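Local coordinates for protein ESSB (Geobacillus thermodenitrificans, PDB 4ANO) that serves as an integral membrane component of the type VII secretion system, is probably related to the protein kinases, and is represented here by its cytoplasmic fragment, at residues Ile88-His93 with Leu115-Ala120; Thr82-Arg87 with Glu195-Glu200; Ile67-Ser72 with Phe124-Gly129; Leu74-Ile79 with Lys149-Ala154. All coordinates share one frame; numbering follows the deposited sequence. Where two conformers were deposited one is given.

Contact 1 (Ile88-His93 with Leu115-Ala120); sequences IRAAIH and LMFNRA
Ala90, midway along helix segment 88-93, faces Phe117 at the end of strand 115-117 with their CA atoms 8.7 Å apart, so the helix and the strand meet through small, sparse contacts. The methyl of Ala90 points at the strand and rests 4.3 Å from Phe117 CE2, meeting the ring obliquely; the ring extends from the strand toward the helix. In an arrangement consistent with a kinase-like fold, this places a long helix against the middle strand of a small three-stranded antiparallel sheet, where Phe117 pairs through its backbone with Leu74 and Met116 with Phe124. One turn on from Ala90, His93 reaches the loop beyond the strand. With CG lying beside the backbone N (chi1 -61°), its ring brings CE1 to 4.1 Å from Ala120 O, a loose oblique approach, while ND1 has a weak hydrogen bond to Leu121 O. Arg89 O sits 3.3 Å above the plane of the same imidazole, displaced toward the rim. Within the loop Ala120 N makes a weak, bent bond of 2.9 Å to Asn118 OD1, and Asn118 ND2 is in turn bonded to Glu122.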
loop_
_atom_site.group_PDB
_atom_site.type_symbol
_atom_site.label_atom_id
_atom_site.label_comp_id
_atom_site.label_asym_id
_atom_site.label_seq_id
_atom_site.Cartn_x
_atom_site.Cartn_y
_atom_site.Cartn_z
ATOM N N ILE A 88 9.750 9.497 4.663
ATOM C CA ILE A 88 10.718 8.374 4.427
ATOM C C ILE A 88 10.615 7.376 5.565
ATOM O O ILE A 88 10.741 6.158 5.334
ATOM C CB ILE A 88 12.205 8.849 4.385
ATOM C CG1 ILE A 88 12.413 9.711 3.157
ATOM C CG2 ILE A 88 13.224 7.583 4.378
ATOM C CD1 ILE A 88 13.740 10.552 3.318
ATOM N N ARG A 89 10.311 7.849 6.788
ATOM C CA ARG A 89 10.220 6.902 7.918
ATOM C C ARG A 89 8.999 6.046 7.700
ATOM O O ARG A 89 9.040 4.836 7.988
ATOM C CB ARG A 89 10.163 7.630 9.277
ATOM C CG ARG A 89 11.606 7.918 9.842
ATOM C CD ARG A 89 11.568 8.821 11.108
ATOM N NE ARG A 89 12.913 9.274 11.550
ATOM C CZ ARG A 89 13.147 10.359 12.317
ATOM N NH1 ARG A 89 12.142 11.133 12.738
ATOM N NH2 ARG A 89 14.399 10.693 12.666
ATOM N N ALA A 90 7.890 6.678 7.278
ATOM C CA ALA A 90 6.664 5.994 6.934
ATOM C C ALA A 90 6.846 4.917 5.871
ATOM O O ALA A 90 6.245 3.807 5.962
ATOM C CB ALA A 90 5.556 6.991 6.515
ATOM N N ALA A 91 7.680 5.235 4.892
ATOM C CA ALA A 91 7.957 4.356 3.761
ATOM C C ALA A 91 8.779 3.163 4.241
ATOM O O ALA A 91 8.532 2.031 3.845
ATOM C CB ALA A 91 8.684 5.098 2.665
ATOM N N ILE A 92 9.720 3.416 5.152
ATOM C CA ILE A 92 10.437 2.299 5.796
ATOM C C ILE A 92 9.551 1.304 6.554
ATOM O O ILE A 92 9.690 0.077 6.370
ATOM C CB ILE A 92 11.631 2.856 6.665
ATOM C CG1 ILE A 92 12.660 3.559 5.751
ATOM C CG2 ILE A 92 12.256 1.762 7.500
ATOM C CD1 ILE A 92 13.817 4.280 6.516
ATOM N N HIS A 93 8.631 1.796 7.356
ATOM C CA HIS A 93 7.668 0.932 8.004
ATOM C C HIS A 93 6.827 0.157 6.993
ATOM O O HIS A 93 6.556 -1.008 7.204
ATOM C CB HIS A 93 6.689 1.717 8.870
ATOM C CG HIS A 93 7.319 2.479 10.001
ATOM N ND1 HIS A 93 6.936 3.765 10.311
ATOM C CD2 HIS A 93 8.276 2.146 10.903
ATOM C CE1 HIS A 93 7.639 4.205 11.345
ATOM N NE2 HIS A 93 8.473 3.249 11.713
ATOM N N LEU A 115 -4.061 2.388 1.506
ATOM C CA LEU A 115 -3.327 2.521 2.746
ATOM C C LEU A 115 -3.868 3.620 3.657
ATOM O O LEU A 115 -4.167 4.698 3.188
ATOM C CB LEU A 115 -1.909 2.896 2.437
ATOM C CG LEU A 115 -0.984 1.846 1.824
ATOM C CD1 LEU A 115 0.326 2.480 1.340
ATOM C CD2 LEU A 115 -0.677 0.728 2.870
HETATM N N MSE A 116 -3.911 3.356 4.959
HETATM C CA MSE A 116 -4.115 4.449 5.943
HETATM C C MSE A 116 -3.087 4.314 7.053
HETATM O O MSE A 116 -2.405 3.275 7.142
HETATM C CB MSE A 116 -5.534 4.452 6.486
HETATM C CG MSE A 116 -6.602 4.551 5.419
HETATM SE SE MSE A 116 -8.269 5.065 6.268
HETATM C CE MSE A 116 -7.702 6.820 6.919
ATOM N N PHE A 117 -2.944 5.346 7.906
ATOM C CA PHE A 117 -1.814 5.409 8.855
ATOM C C PHE A 117 -2.271 5.749 10.231
ATOM O O PHE A 117 -3.194 6.493 10.336
ATOM C CB PHE A 117 -0.800 6.513 8.423
ATOM C CG PHE A 117 -0.171 6.165 7.067
ATOM C CD1 PHE A 117 -0.820 6.446 5.880
ATOM C CD2 PHE A 117 1.093 5.571 7.040
ATOM C CE1 PHE A 117 -0.240 6.059 4.627
ATOM C CE2 PHE A 117 1.685 5.187 5.816
ATOM C CZ PHE A 117 1.034 5.456 4.606
ATOM N N ASN A 118 -1.614 5.211 11.241
ATOM C CA ASN A 118 -2.037 5.495 12.637
ATOM C C ASN A 118 -1.278 6.674 13.113
ATOM O O ASN A 118 -0.544 7.246 12.343
ATOM C CB ASN A 118 -1.843 4.264 13.535
ATOM C CG ASN A 118 -0.390 3.847 13.718
ATOM O OD1 ASN A 118 0.586 4.541 13.355
ATOM N ND2 ASN A 118 -0.240 2.665 14.332
ATOM N N ARG A 119 -1.453 7.009 14.397
ATOM C CA ARG A 119 -0.807 8.161 15.043
ATOM C C ARG A 119 0.739 8.081 15.018
ATOM O O ARG A 119 1.394 9.123 15.031
ATOM C CB ARG A 119 -1.335 8.301 16.496
ATOM C CG ARG A 119 -2.809 8.749 16.602
ATOM C CD ARG A 119 -3.276 9.063 18.043
ATOM N NE ARG A 119 -3.660 7.897 18.841
ATOM C CZ ARG A 119 -4.930 7.518 19.082
ATOM N NH1 ARG A 119 -5.949 8.225 18.582
ATOM N NH2 ARG A 119 -5.194 6.447 19.842
ATOM N N ALA A 120 1.297 6.861 14.972
ATOM C CA ALA A 120 2.777 6.609 14.893
ATOM C C ALA A 120 3.300 6.392 13.479
ATOM O O ALA A 120 4.388 5.849 13.302
ATOM C CB ALA A 120 3.172 5.420 15.754
#

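Contact 2 (Thr82-Arg87 with Glu195-Glu200); sequences TTLLSR and EKWVDE
Leu84 and Leu85, in the first turn of helix 84-98, meet Trp197 and Val198 of helix 187-207 in a plain helix-to-helix packing contact, with Leu85 and Val198 nearest by CA at 6.4 Å. Two neighbouring leucines thus meet two neighbouring residues, each pair with its own geometry. Leu84 crosses Trp197 at about a right angle: its CD1 lies 4.2 Å from Trp197 CZ2, on the six-membered part of the indole, approaching it obliquely. Leu85 meets Val198 at a slant and much more tightly, CD1 standing 3.5 Å from Val198 CG2, closer than methyl groups usually come, and 4.0 Å from Val198 O. Both leucines carry CG opposite their backbone N (chi1 -178° and 176°), which brings CD1 of each toward helix 187-207. Val198 likewise turns CG2 away from its own N, leaving CG1 in the crowded position between N and the carbonyl carbon. Ile88, a turn further along, continues the apolar strip onto Trp197 and Val198, and Ile177 of helix 176-183 also packs on the indole. Polar bonds hold the turn leading into helix 84-98, two of them within 82-87. Ser86 OG donates to Thr82 OG1, which itself bonds to Ile79 O. Arg87 bonds through NE and NH2 to the carbonyls of Leu155 and Thr156, and its NH1 points almost straight at Thr82 O, 2.9 Å away with an N-H...O angle of 164°, the oxygen lying in the guanidinium plane.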
loop_
_atom_site.group_PDB
_atom_site.type_symbol
_atom_site.label_atom_id
_atom_site.label_comp_id
_atom_site.label_asym_id
_atom_site.label_seq_id
_atom_site.Cartn_x
_atom_site.Cartn_y
_atom_site.Cartn_z
ATOM N N THR A 82 3.344 15.903 5.306
ATOM C CA THR A 82 4.310 15.985 6.394
ATOM C C THR A 82 5.678 16.236 5.795
ATOM O O THR A 82 5.827 16.251 4.563
ATOM C CB THR A 82 4.305 14.703 7.276
ATOM O OG1 THR A 82 4.622 13.532 6.502
ATOM C CG2 THR A 82 2.929 14.460 7.884
ATOM N N THR A 83 6.643 16.459 6.670
ATOM C CA THR A 83 8.069 16.536 6.382
ATOM C C THR A 83 8.612 15.388 5.479
ATOM O O THR A 83 8.145 14.268 5.609
ATOM C CB THR A 83 8.705 16.487 7.773
ATOM O OG1 THR A 83 8.912 17.833 8.253
ATOM C CG2 THR A 83 9.956 15.732 7.793
ATOM N N LEU A 84 9.583 15.661 4.592
ATOM C CA LEU A 84 10.260 14.590 3.843
ATOM C C LEU A 84 10.749 13.504 4.798
ATOM O O LEU A 84 10.520 12.317 4.562
ATOM C CB LEU A 84 11.412 15.103 2.969
ATOM C CG LEU A 84 12.116 14.031 2.133
ATOM C CD1 LEU A 84 11.095 13.265 1.238
ATOM C CD2 LEU A 84 13.146 14.689 1.272
ATOM N N LEU A 85 11.380 13.902 5.916
ATOM C CA LEU A 85 11.933 12.949 6.881
ATOM C C LEU A 85 10.875 11.974 7.419
ATOM O O LEU A 85 10.993 10.710 7.459
ATOM C CB LEU A 85 12.612 13.685 8.069
ATOM C CG LEU A 85 13.153 12.774 9.194
ATOM C CD1 LEU A 85 14.146 11.686 8.776
ATOM C CD2 LEU A 85 13.758 13.636 10.339
ATOM N N SER A 86 9.744 12.574 7.745
ATOM C CA SER A 86 8.613 11.801 8.161
ATOM C C SER A 86 8.030 10.821 7.107
ATOM O O SER A 86 7.581 9.698 7.408
ATOM C CB SER A 86 7.515 12.816 8.336
ATOM O OG SER A 86 6.354 12.111 8.628
ATOM N N ARG A 87 7.891 11.338 5.899
ATOM C CA ARG A 87 7.475 10.422 4.807
ATOM C C ARG A 87 8.437 9.261 4.565
ATOM O O ARG A 87 8.001 8.138 4.239
ATOM C CB ARG A 87 7.243 11.246 3.542
ATOM C CG ARG A 87 5.903 12.006 3.542
ATOM C CD ARG A 87 6.016 13.444 2.969
ATOM N NE ARG A 87 6.699 13.593 1.668
ATOM C CZ ARG A 87 7.228 14.747 1.244
ATOM N NH1 ARG A 87 7.174 15.834 2.001
ATOM N NH2 ARG A 87 7.830 14.826 0.043
ATOM N N GLU A 195 17.293 3.387 3.853
ATOM C CA GLU A 195 17.976 3.627 5.107
ATOM C C GLU A 195 19.075 4.644 4.933
ATOM O O GLU A 195 19.265 5.516 5.780
ATOM C CB GLU A 195 18.541 2.366 5.706
ATOM C CG GLU A 195 18.511 2.481 7.235
ATOM C CD GLU A 195 17.146 2.145 7.780
ATOM O OE1 GLU A 195 16.651 1.054 7.437
ATOM O OE2 GLU A 195 16.580 2.944 8.547
ATOM N N LYS A 196 19.815 4.558 3.828
ATOM C CA LYS A 196 20.842 5.573 3.573
ATOM C C LYS A 196 20.191 6.945 3.348
ATOM O O LYS A 196 20.744 8.000 3.764
ATOM C CB LYS A 196 21.752 5.182 2.393
ATOM C CG LYS A 196 23.022 6.021 2.295
ATOM C CD LYS A 196 23.766 5.789 0.972
ATOM C CE LYS A 196 23.523 6.904 -0.053
ATOM N NZ LYS A 196 22.112 6.874 -0.558
ATOM N N TRP A 197 19.021 6.939 2.711
ATOM C CA TRP A 197 18.264 8.195 2.497
ATOM C C TRP A 197 17.762 8.834 3.789
ATOM O O TRP A 197 17.876 10.052 3.939
ATOM C CB TRP A 197 17.095 7.957 1.573
ATOM C CG TRP A 197 16.445 9.245 1.055
ATOM C CD1 TRP A 197 16.883 10.551 1.171
ATOM C CD2 TRP A 197 15.298 9.284 0.242
ATOM N NE1 TRP A 197 16.011 11.400 0.529
ATOM C CE2 TRP A 197 15.025 10.636 -0.047
ATOM C CE3 TRP A 197 14.426 8.304 -0.229
ATOM C CZ2 TRP A 197 13.941 11.018 -0.815
ATOM C CZ3 TRP A 197 13.359 8.681 -0.974
ATOM C CH2 TRP A 197 13.117 10.010 -1.279
ATOM N N VAL A 198 17.259 8.045 4.745
ATOM C CA VAL A 198 16.603 8.661 5.944
ATOM C C VAL A 198 17.763 9.275 6.759
ATOM O O VAL A 198 17.609 10.381 7.311
ATOM C CB VAL A 198 15.797 7.656 6.846
ATOM C CG1 VAL A 198 16.704 6.701 7.567
ATOM C CG2 VAL A 198 14.882 8.402 7.882
ATOM N N ASP A 199 18.912 8.578 6.794
ATOM C CA ASP A 199 20.117 9.104 7.491
ATOM C C ASP A 199 20.526 10.460 6.913
ATOM O O ASP A 199 20.766 11.420 7.647
ATOM C CB ASP A 199 21.345 8.138 7.420
ATOM C CG ASP A 199 21.204 6.903 8.336
ATOM O OD1 ASP A 199 20.297 6.894 9.199
ATOM O OD2 ASP A 199 21.995 5.917 8.170
ATOM N N GLU A 200 20.574 10.559 5.583
ATOM C CA GLU A 200 20.948 11.791 4.913
ATOM C C GLU A 200 19.991 12.902 5.261
ATOM O O GLU A 200 20.383 14.064 5.602
ATOM C CB GLU A 200 20.995 11.565 3.398
ATOM C CG GLU A 200 22.205 10.754 2.974
ATOM C CD GLU A 200 22.218 10.454 1.490
ATOM O OE1 GLU A 200 21.219 10.760 0.779
ATOM O OE2 GLU A 200 23.251 9.908 1.035
#

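Contact 3 (Ile67-Ser72 with Phe124-Gly129); sequences IKPPSS and FFLHVG
Ile67 packs its side chain over Leu126, the two side chains crossing at a slant. Its CD1 lies 3.4 Å from Leu126 O, and its CG2 sits 3.6 Å from Leu126 CD2. The division of labour follows from the torsions: CG2 is placed opposite the Ile67 backbone N and meets the leucine methyl, while CG1 lies beside that N (chi1 -54°) and carries CD1 onward to the carbonyl and to His127 CB, 4.2 Å off. Pro69 completes the grip, its CG meeting the same Leu126 CD2 at 3.9 Å, the two side chains crossing at about a right angle. Leu126 O, although the isoleucine methyl lies close by, accepts a hydrogen bond from Arg54 NE. With an alanine in place of Ile67, CG1, CG2 and CD1 are gone, which would probably open a gap beside Leu126 CD2 and leave the Leu126 carbonyl without its methyl neighbour. His127 is steadied from other directions: its N is bonded to Asn114 OD1 and its NE2 to Pro135 O. The contact joins the end of strand 62-68, in the four-stranded antiparallel sheet, to the chain leaving strand 123-125 of the three-stranded one, a position consistent with the junction between the two lobes of a kinase-like fold. Strand 115-117 lies alongside, its Met116 packing on both Pro69 and Leu126, and Phe125 turns instead toward helix 84-98.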
loop_
_atom_site.group_PDB
_atom_site.type_symbol
_atom_site.label_atom_id
_atom_site.label_comp_id
_atom_site.label_asym_id
_atom_site.label_seq_id
_atom_site.Cartn_x
_atom_site.Cartn_y
_atom_site.Cartn_z
ATOM N N ILE A 67 -15.080 -1.992 4.845
ATOM C CA ILE A 67 -13.803 -1.731 5.611
ATOM C C ILE A 67 -13.876 -0.419 6.373
ATOM O O ILE A 67 -13.965 0.676 5.750
ATOM C CB ILE A 67 -12.603 -1.699 4.648
ATOM C CG1 ILE A 67 -12.598 -3.007 3.811
ATOM C CG2 ILE A 67 -11.277 -1.516 5.449
ATOM C CD1 ILE A 67 -11.689 -3.051 2.540
ATOM N N LYS A 68 -13.828 -0.543 7.703
ATOM C CA LYS A 68 -13.987 0.607 8.625
ATOM C C LYS A 68 -12.771 0.817 9.560
ATOM O O LYS A 68 -12.647 0.154 10.674
ATOM C CB LYS A 68 -15.256 0.383 9.400
ATOM C CG LYS A 68 -16.459 0.154 8.523
ATOM C CD LYS A 68 -17.694 -0.188 9.362
ATOM C CE LYS A 68 -17.574 -1.503 10.141
ATOM N NZ LYS A 68 -18.869 -1.893 10.814
ATOM N N PRO A 69 -11.832 1.670 9.144
ATOM C CA PRO A 69 -10.728 2.041 10.016
ATOM C C PRO A 69 -11.194 2.943 11.139
ATOM O O PRO A 69 -12.289 3.515 11.059
ATOM C CB PRO A 69 -9.758 2.821 9.127
ATOM C CG PRO A 69 -10.474 3.006 7.816
ATOM C CD PRO A 69 -11.790 2.378 7.856
ATOM N N PRO A 70 -10.362 3.021 12.168
ATOM C CA PRO A 70 -10.591 4.067 13.237
ATOM C C PRO A 70 -10.793 5.454 12.589
ATOM O O PRO A 70 -10.095 5.806 11.609
ATOM C CB PRO A 70 -9.272 4.063 14.038
ATOM C CG PRO A 70 -8.707 2.599 13.825
ATOM C CD PRO A 70 -9.039 2.408 12.317
ATOM N N SER A 71 -11.731 6.247 13.127
ATOM C CA SER A 71 -11.991 7.596 12.540
ATOM C C SER A 71 -10.801 8.557 12.586
ATOM O O SER A 71 -10.770 9.570 11.842
ATOM C CB SER A 71 -13.226 8.240 13.164
ATOM O OG SER A 71 -13.151 8.111 14.556
ATOM N N SER A 72 -9.825 8.297 13.465
ATOM C CA SER A 72 -8.626 9.114 13.549
ATOM C C SER A 72 -7.417 8.678 12.718
ATOM O O SER A 72 -6.353 9.328 12.768
ATOM C CB SER A 72 -8.212 9.283 15.041
ATOM O OG SER A 72 -7.673 8.045 15.565
ATOM N N PHE A 124 -1.403 0.731 7.505
ATOM C CA PHE A 124 -2.368 -0.329 7.489
ATOM C C PHE A 124 -3.026 -0.428 6.148
ATOM O O PHE A 124 -3.372 0.548 5.527
ATOM C CB PHE A 124 -3.463 -0.124 8.521
ATOM C CG PHE A 124 -2.973 -0.208 9.927
ATOM C CD1 PHE A 124 -2.105 0.818 10.457
ATOM C CD2 PHE A 124 -3.269 -1.313 10.717
ATOM C CE1 PHE A 124 -1.592 0.704 11.800
ATOM C CE2 PHE A 124 -2.757 -1.426 12.020
ATOM C CZ PHE A 124 -1.917 -0.431 12.544
ATOM N N PHE A 125 -3.317 -1.662 5.712
ATOM C CA PHE A 125 -4.031 -1.867 4.469
ATOM C C PHE A 125 -5.496 -1.917 4.666
ATOM O O PHE A 125 -5.980 -2.479 5.686
ATOM C CB PHE A 125 -3.591 -3.211 3.803
ATOM C CG PHE A 125 -2.199 -3.213 3.409
ATOM C CD1 PHE A 125 -1.818 -2.571 2.242
ATOM C CD2 PHE A 125 -1.239 -3.788 4.194
ATOM C CE1 PHE A 125 -0.519 -2.542 1.843
ATOM C CE2 PHE A 125 0.089 -3.722 3.848
ATOM C CZ PHE A 125 0.463 -3.071 2.678
ATOM N N LEU A 126 -6.244 -1.399 3.717
ATOM C CA LEU A 126 -7.622 -1.473 3.703
ATOM C C LEU A 126 -8.103 -2.818 3.185
ATOM O O LEU A 126 -8.622 -3.637 3.956
ATOM C CB LEU A 126 -8.235 -0.346 2.856
ATOM C CG LEU A 126 -7.998 1.019 3.543
ATOM C CD1 LEU A 126 -8.129 2.160 2.616
ATOM C CD2 LEU A 126 -8.999 1.156 4.719
ATOM N N HIS A 127 -7.930 -3.051 1.915
ATOM C CA HIS A 127 -8.310 -4.338 1.304
ATOM C C HIS A 127 -7.117 -5.326 1.332
ATOM O O HIS A 127 -5.995 -4.927 1.073
ATOM C CB HIS A 127 -8.696 -4.165 -0.140
ATOM C CG HIS A 127 -8.938 -5.479 -0.835
ATOM N ND1 HIS A 127 -10.032 -6.270 -0.579
ATOM C CD2 HIS A 127 -8.129 -6.199 -1.625
ATOM C CE1 HIS A 127 -9.920 -7.409 -1.234
ATOM N NE2 HIS A 127 -8.790 -7.376 -1.926
ATOM N N VAL A 128 -7.405 -6.607 1.636
ATOM C CA VAL A 128 -6.336 -7.650 1.607
ATOM C C VAL A 128 -6.917 -8.836 0.871
ATOM O O VAL A 128 -8.130 -9.083 0.931
ATOM C CB VAL A 128 -6.042 -8.026 3.053
ATOM C CG1 VAL A 128 -5.053 -9.099 3.087
ATOM C CG2 VAL A 128 -5.395 -6.777 3.839
ATOM N N GLY A 129 -6.082 -9.424 -0.039
ATOM C CA GLY A 129 -6.486 -10.688 -0.751
ATOM C C GLY A 129 -6.297 -11.946 0.095
ATOM O O GLY A 129 -5.715 -11.955 1.190
#

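Contact 4 (Leu74-Ile79 with Lys149-Ala154); sequences LTFAAI and KATVLA
Thr151 is where helix segment 149-154 first meets Phe76, and it does so twice. Its methyl CG2 stands 3.7 Å from Phe76 CE2, approaching the ring obliquely, and its carbonyl O lies in the ring plane at the edge, 3.7 Å from Phe76 CZ. The hydroxyl OG1 is engaged within its own helix, bonded to Glu147 O, while CG2, opposite the backbone N, meets the ring. Val152 and Leu153 then point away from Phe76, Leu153 packing on helix 176-183. In what is probably a kinase-like fold, the segment belongs to the helical part, with the first turn of helix 76-80 on one flank and helices 162-168 and 176-183 packing on it too. Ala154, a turn beyond Thr151, returns to the contact: its C atom is at the ring edge near the plane, and its CB is 4.3 Å from Phe76 CZ. Phe76 reaches this far because CG is held opposite its backbone N (chi1 -173°), with Thr75 just before it capping the helix through a 3.1 Å bond from Ala78 N to Thr75 OG1. An alanine in place of Phe76 lacks the ring, which would probably open a gap against Thr151 CG2 and Ala154 and leave Phe117 without one of its packing partners.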
loop_
_atom_site.group_PDB
_atom_site.type_symbol
_atom_site.label_atom_id
_atom_site.label_comp_id
_atom_site.label_asym_id
_atom_site.label_seq_id
_atom_site.Cartn_x
_atom_site.Cartn_y
_atom_site.Cartn_z
ATOM N N LEU A 74 -5.137 8.482 9.453
ATOM C CA LEU A 74 -4.744 9.454 8.400
ATOM C C LEU A 74 -4.604 8.768 7.022
ATOM O O LEU A 74 -4.099 7.636 6.907
ATOM C CB LEU A 74 -3.365 10.114 8.710
ATOM C CG LEU A 74 -2.924 11.113 9.805
ATOM C CD1 LEU A 74 -4.025 11.988 10.303
ATOM C CD2 LEU A 74 -2.151 10.390 10.964
ATOM N N THR A 75 -5.028 9.473 5.986
ATOM C CA THR A 75 -4.911 8.996 4.629
ATOM C C THR A 75 -3.527 9.174 4.141
ATOM O O THR A 75 -2.701 9.890 4.734
ATOM C CB THR A 75 -5.837 9.869 3.727
ATOM O OG1 THR A 75 -5.376 11.230 3.805
ATOM C CG2 THR A 75 -7.262 9.871 4.309
ATOM N N PHE A 76 -3.273 8.497 3.010
ATOM C CA PHE A 76 -2.001 8.600 2.349
ATOM C C PHE A 76 -1.750 10.090 1.985
ATOM O O PHE A 76 -0.672 10.633 2.229
ATOM C CB PHE A 76 -2.058 7.755 1.073
ATOM C CG PHE A 76 -0.725 7.661 0.379
ATOM C CD1 PHE A 76 -0.328 8.627 -0.563
ATOM C CD2 PHE A 76 0.172 6.603 0.677
ATOM C CE1 PHE A 76 0.869 8.501 -1.202
ATOM C CE2 PHE A 76 1.375 6.453 -0.025
ATOM C CZ PHE A 76 1.706 7.427 -0.959
ATOM N N ALA A 77 -2.729 10.756 1.410
ATOM C CA ALA A 77 -2.477 12.171 1.062
ATOM C C ALA A 77 -2.149 13.066 2.277
ATOM O O ALA A 77 -1.280 13.974 2.177
ATOM C CB ALA A 77 -3.565 12.729 0.165
ATOM N N ALA A 78 -2.705 12.776 3.472
ATOM C CA ALA A 78 -2.317 13.501 4.664
ATOM C C ALA A 78 -0.844 13.313 5.042
ATOM O O ALA A 78 -0.184 14.263 5.492
ATOM C CB ALA A 78 -3.236 13.132 5.862
ATOM N N ILE A 79 -0.337 12.084 4.940
ATOM C CA ILE A 79 1.069 11.876 5.233
ATOM C C ILE A 79 1.957 12.561 4.218
ATOM O O ILE A 79 3.038 13.036 4.555
ATOM C CB ILE A 79 1.392 10.362 5.424
ATOM C CG1 ILE A 79 0.357 9.779 6.382
ATOM C CG2 ILE A 79 2.810 10.209 5.863
ATOM C CD1 ILE A 79 0.428 10.454 7.828
ATOM N N LYS A 149 7.719 0.094 -4.747
ATOM C CA LYS A 149 8.650 1.135 -5.234
ATOM C C LYS A 149 7.820 2.374 -5.656
ATOM O O LYS A 149 8.151 3.520 -5.272
ATOM C CB LYS A 149 9.459 0.603 -6.414
ATOM C CG LYS A 149 10.603 -0.371 -5.985
ATOM C CD LYS A 149 11.179 -1.043 -7.274
ATOM C CE LYS A 149 12.464 -1.837 -7.013
ATOM N NZ LYS A 149 12.842 -2.625 -8.255
ATOM N N ALA A 150 6.730 2.124 -6.391
ATOM C CA ALA A 150 5.926 3.233 -6.897
ATOM C C ALA A 150 5.276 3.958 -5.723
ATOM O O ALA A 150 5.137 5.190 -5.735
ATOM C CB ALA A 150 4.919 2.790 -7.894
ATOM N N THR A 151 4.745 3.174 -4.770
ATOM C CA THR A 151 4.060 3.758 -3.571
ATOM C C THR A 151 5.026 4.578 -2.701
ATOM O O THR A 151 4.753 5.718 -2.254
ATOM C CB THR A 151 3.366 2.692 -2.740
ATOM O OG1 THR A 151 2.399 2.073 -3.602
ATOM C CG2 THR A 151 2.701 3.357 -1.523
ATOM N N VAL A 152 6.206 4.029 -2.476
ATOM C CA VAL A 152 7.220 4.757 -1.720
ATOM C C VAL A 152 7.668 6.031 -2.466
ATOM O O VAL A 152 7.777 7.098 -1.798
ATOM C CB VAL A 152 8.436 3.802 -1.578
ATOM C CG1 VAL A 152 9.723 4.583 -1.139
ATOM C CG2 VAL A 152 8.093 2.720 -0.549
ATOM N N LEU A 153 7.875 5.954 -3.783
ATOM C CA LEU A 153 8.206 7.193 -4.553
ATOM C C LEU A 153 7.078 8.194 -4.516
ATOM O O LEU A 153 7.267 9.413 -4.364
ATOM C CB LEU A 153 8.585 6.893 -5.996
ATOM C CG LEU A 153 9.948 6.189 -6.038
ATOM C CD1 LEU A 153 10.269 5.572 -7.391
ATOM C CD2 LEU A 153 11.020 7.056 -5.560
ATOM N N ALA A 154 5.850 7.733 -4.665
ATOM C CA ALA A 154 4.714 8.633 -4.536
ATOM C C ALA A 154 4.657 9.305 -3.142
ATOM O O ALA A 154 4.251 10.459 -3.029
ATOM C CB ALA A 154 3.430 7.930 -4.814
#

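In the fold
Contacts 3 and 4 are buried, while contacts 1 and 2 are only partly so. Contacts 1 and 2 share helix 84-98, with contact 2 the farther from the centre of the chain. Contacts 1, 3 and 4 all reach the small sheet of strands 74-75, 115-117 and 123-125, where backbone bonds of Met116 with Phe124 and Phe117 with Leu74 tie contact 1 to contacts 3 and 4. The partly exposed pair has polar neighbours, a weakly bonded histidine in contact 1 and a carbonyl-binding arginine beside contact 2. The buried pair sets apolar side chains against methyls and backbone, with a ring in contact 4 and no ring atom touching across contact 3. Contacts 2 and 3 do not touch, their nearest atoms being about 12 Å apart.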